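Local coordinates for B12-binding domain-containing protein (Kitasatospora setae, PDB 6WTE) that is a cobalamin-dependent radical S-adenosylmethionine methylase that holds a [4Fe-4S] cluster and cobalamin and works by non-radical catalysis, at residues Lys448-Cys453 / Ala457-Gln462. Residues are numbered along the deposited sequence; the frame is centred on the assembly and turned at random.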
loop_
_atom_site.group_PDB
_atom_site.type_symbol
_atom_site.label_atom_id
_atom_site.label_comp_id
_atom_site.label_asym_id
_atom_site.label_seq_id
_atom_site.Cartn_x
_atom_site.Cartn_y
_atom_site.Cartn_z
ATOM N N LYS A 448 -7.426 22.808 -7.285
ATOM C CA LYS A 448 -6.475 23.896 -7.178
ATOM C C LYS A 448 -5.062 23.333 -7.121
ATOM O O LYS A 448 -4.795 22.426 -6.319
ATOM C CB LYS A 448 -6.751 24.749 -5.914
ATOM C CG LYS A 448 -8.135 25.393 -5.905
ATOM C CD LYS A 448 -8.507 25.990 -4.548
ATOM C CE LYS A 448 -7.632 27.172 -4.185
ATOM N NZ LYS A 448 -8.191 27.924 -3.009
ATOM N N PRO A 449 -4.141 23.822 -7.950
ATOM C CA PRO A 449 -2.731 23.458 -7.783
ATOM C C PRO A 449 -2.219 23.922 -6.430
ATOM O O PRO A 449 -2.730 24.878 -5.841
ATOM C CB PRO A 449 -2.029 24.203 -8.926
ATOM C CG PRO A 449 -3.107 24.497 -9.910
ATOM C CD PRO A 449 -4.351 24.702 -9.109
ATOM N N LEU A 450 -1.166 23.243 -5.961
ATOM C CA LEU A 450 -0.623 23.500 -4.628
ATOM C C LEU A 450 -0.302 24.975 -4.408
ATOM O O LEU A 450 -0.576 25.520 -3.331
ATOM C CB LEU A 450 0.627 22.649 -4.407
ATOM C CG LEU A 450 1.458 22.996 -3.169
ATOM C CD1 LEU A 450 0.687 22.729 -1.881
ATOM C CD2 LEU A 450 2.766 22.231 -3.172
ATOM N N ARG A 451 0.276 25.642 -5.410
ATOM C CA ARG A 451 0.666 27.037 -5.227
ATOM C C ARG A 451 -0.533 27.959 -5.051
ATOM O O ARG A 451 -0.364 29.099 -4.610
ATOM C CB ARG A 451 1.509 27.514 -6.409
ATOM C CG ARG A 451 0.753 27.577 -7.719
ATOM C CD ARG A 451 1.678 27.918 -8.874
ATOM N NE ARG A 451 0.948 28.012 -10.129
ATOM C CZ ARG A 451 0.550 26.958 -10.836
ATOM N NH1 ARG A 451 0.815 25.731 -10.407
ATOM N NH2 ARG A 451 -0.113 27.130 -11.970
ATOM N N MET A 452 -1.729 27.504 -5.398
ATOM C CA MET A 452 -2.937 28.288 -5.193
ATOM C C MET A 452 -3.639 27.960 -3.887
ATOM O O MET A 452 -4.674 28.567 -3.592
ATOM C CB MET A 452 -3.912 28.072 -6.349
ATOM C CG MET A 452 -3.401 28.531 -7.692
ATOM S SD MET A 452 -4.713 28.375 -8.909
ATOM C CE MET A 452 -3.803 28.690 -10.420
ATOM N N CYS A 453 -3.118 27.012 -3.108
ATOM C CA CYS A 453 -3.743 26.632 -1.853
ATOM C C CYS A 453 -3.091 27.373 -0.695
ATOM O O CYS A 453 -1.895 27.676 -0.719
ATOM C CB CYS A 453 -3.644 25.125 -1.631
ATOM S SG CYS A 453 -4.533 24.181 -2.889
ATOM N N ALA A 457 -2.707 21.192 3.810
ATOM C CA ALA A 457 -3.962 20.507 4.101
ATOM C C ALA A 457 -5.022 20.813 3.052
ATOM O O ALA A 457 -5.753 19.912 2.627
ATOM C CB ALA A 457 -4.468 20.875 5.496
ATOM N N GLU A 458 -5.131 22.077 2.625
ATOM C CA GLU A 458 -6.110 22.403 1.591
ATOM C C GLU A 458 -5.800 21.677 0.293
ATOM O O GLU A 458 -6.705 21.139 -0.353
ATOM C CB GLU A 458 -6.167 23.913 1.338
ATOM C CG GLU A 458 -7.181 24.265 0.258
ATOM C CD GLU A 458 -7.233 25.745 -0.071
ATOM O OE1 GLU A 458 -6.404 26.514 0.458
ATOM O OE2 GLU A 458 -8.112 26.130 -0.865
ATOM N N TYR A 459 -4.528 21.657 -0.109
ATOM C CA TYR A 459 -4.161 20.986 -1.355
ATOM C C TYR A 459 -4.446 19.491 -1.284
ATOM O O TYR A 459 -4.847 18.875 -2.281
ATOM C CB TYR A 459 -2.685 21.231 -1.679
ATOM C CG TYR A 459 -2.247 20.471 -2.908
ATOM C CD1 TYR A 459 -2.762 20.802 -4.150
ATOM C CD2 TYR A 459 -1.346 19.407 -2.826
ATOM C CE1 TYR A 459 -2.393 20.118 -5.283
ATOM C CE2 TYR A 459 -0.968 18.708 -3.968
ATOM C CZ TYR A 459 -1.502 19.067 -5.189
ATOM O OH TYR A 459 -1.145 18.392 -6.339
ATOM N N GLU A 460 -4.252 18.889 -0.111
ATOM C CA GLU A 460 -4.411 17.444 0.004
ATOM C C GLU A 460 -5.875 17.048 0.140
ATOM O O GLU A 460 -6.307 16.053 -0.453
ATOM C CB GLU A 460 -3.593 16.925 1.188
ATOM C CG GLU A 460 -2.095 17.119 1.018
ATOM C CD GLU A 460 -1.321 16.874 2.297
ATOM O OE1 GLU A 460 -1.939 16.461 3.299
ATOM O OE2 GLU A 460 -0.095 17.097 2.302
ATOM N N ARG A 461 -6.657 17.814 0.904
ATOM C CA ARG A 461 -8.004 17.361 1.234
ATOM C C ARG A 461 -8.934 17.390 0.026
ATOM O O ARG A 461 -9.903 16.627 -0.015
ATOM C CB ARG A 461 -8.578 18.200 2.380
ATOM C CG ARG A 461 -8.957 19.624 1.994
ATOM C CD ARG A 461 -9.120 20.508 3.233
ATOM N NE ARG A 461 -9.539 21.851 2.850
ATOM C CZ ARG A 461 -9.135 22.972 3.443
ATOM N NH1 ARG A 461 -8.274 22.935 4.455
ATOM N NH2 ARG A 461 -9.586 24.141 3.005
ATOM N N GLN A 462 -8.659 18.244 -0.966
ATOM C CA GLN A 462 -9.577 18.396 -2.092
ATOM C C GLN A 462 -9.688 17.123 -2.921
ATOM O O GLN A 462 -10.662 16.957 -3.662
ATOM C CB GLN A 462 -9.132 19.557 -2.991
ATOM C CG GLN A 462 -7.768 19.330 -3.611
ATOM C CD GLN A 462 -7.297 20.472 -4.496
ATOM O OE1 GLN A 462 -8.095 21.232 -5.036
ATOM N NE2 GLN A 462 -5.982 20.580 -4.659
HETATM O O HOH W 1 -0.263 20.925 -7.621
#
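The side-chain amide of Gln462 pairs with the backbone of Lys448 much as a neighbouring strand would. Lys448 N donates to Gln462 OE1 (2.8 Å), while Gln462 NE2 gives an almost straight bond, 173° at the hydrogen, to a lone pair of Lys448 O. Glutamine suits this place because one flat group both accepts and donates; a further bond from Gln462 NE2 to Tyr459 O (3.1 Å) ties the amide back to the backbone of Tyr459 and helps fix its rotation.

A salt bridge joins the same lysine to Glu458. The long, flexible lysine chain bends at chi3 (67°), and Lys448 NZ lies 2.8 Å from Glu458 OE2 on its syn side, somewhat out of the carboxylate plane. Glutamate offers a second oxygen, OE1, to Ala454 N, just before the helix.

The Tyr459 ring lies beside the Gln462 pairing. Leu450, with aliphatic carbons suited to a flat face, sets CB over its centre, 3.8 Å from the Tyr459 ring centroid, in a CH-pi contact. Cys453 SG, small enough to lie against the helix backbone, is 3.6 Å from Tyr459 CA and meets the ring at its edge.

Within the radical SAM core, about 14 Å from cobalamin at Tyr459's side chain, the loop following strand 436-437 folds back through a 3-10 turn onto helix 456-461. Tyr459 packs on helix 418-427, its OH reaching Pro415 O, while Ala457 and Glu460 face helix 112-119.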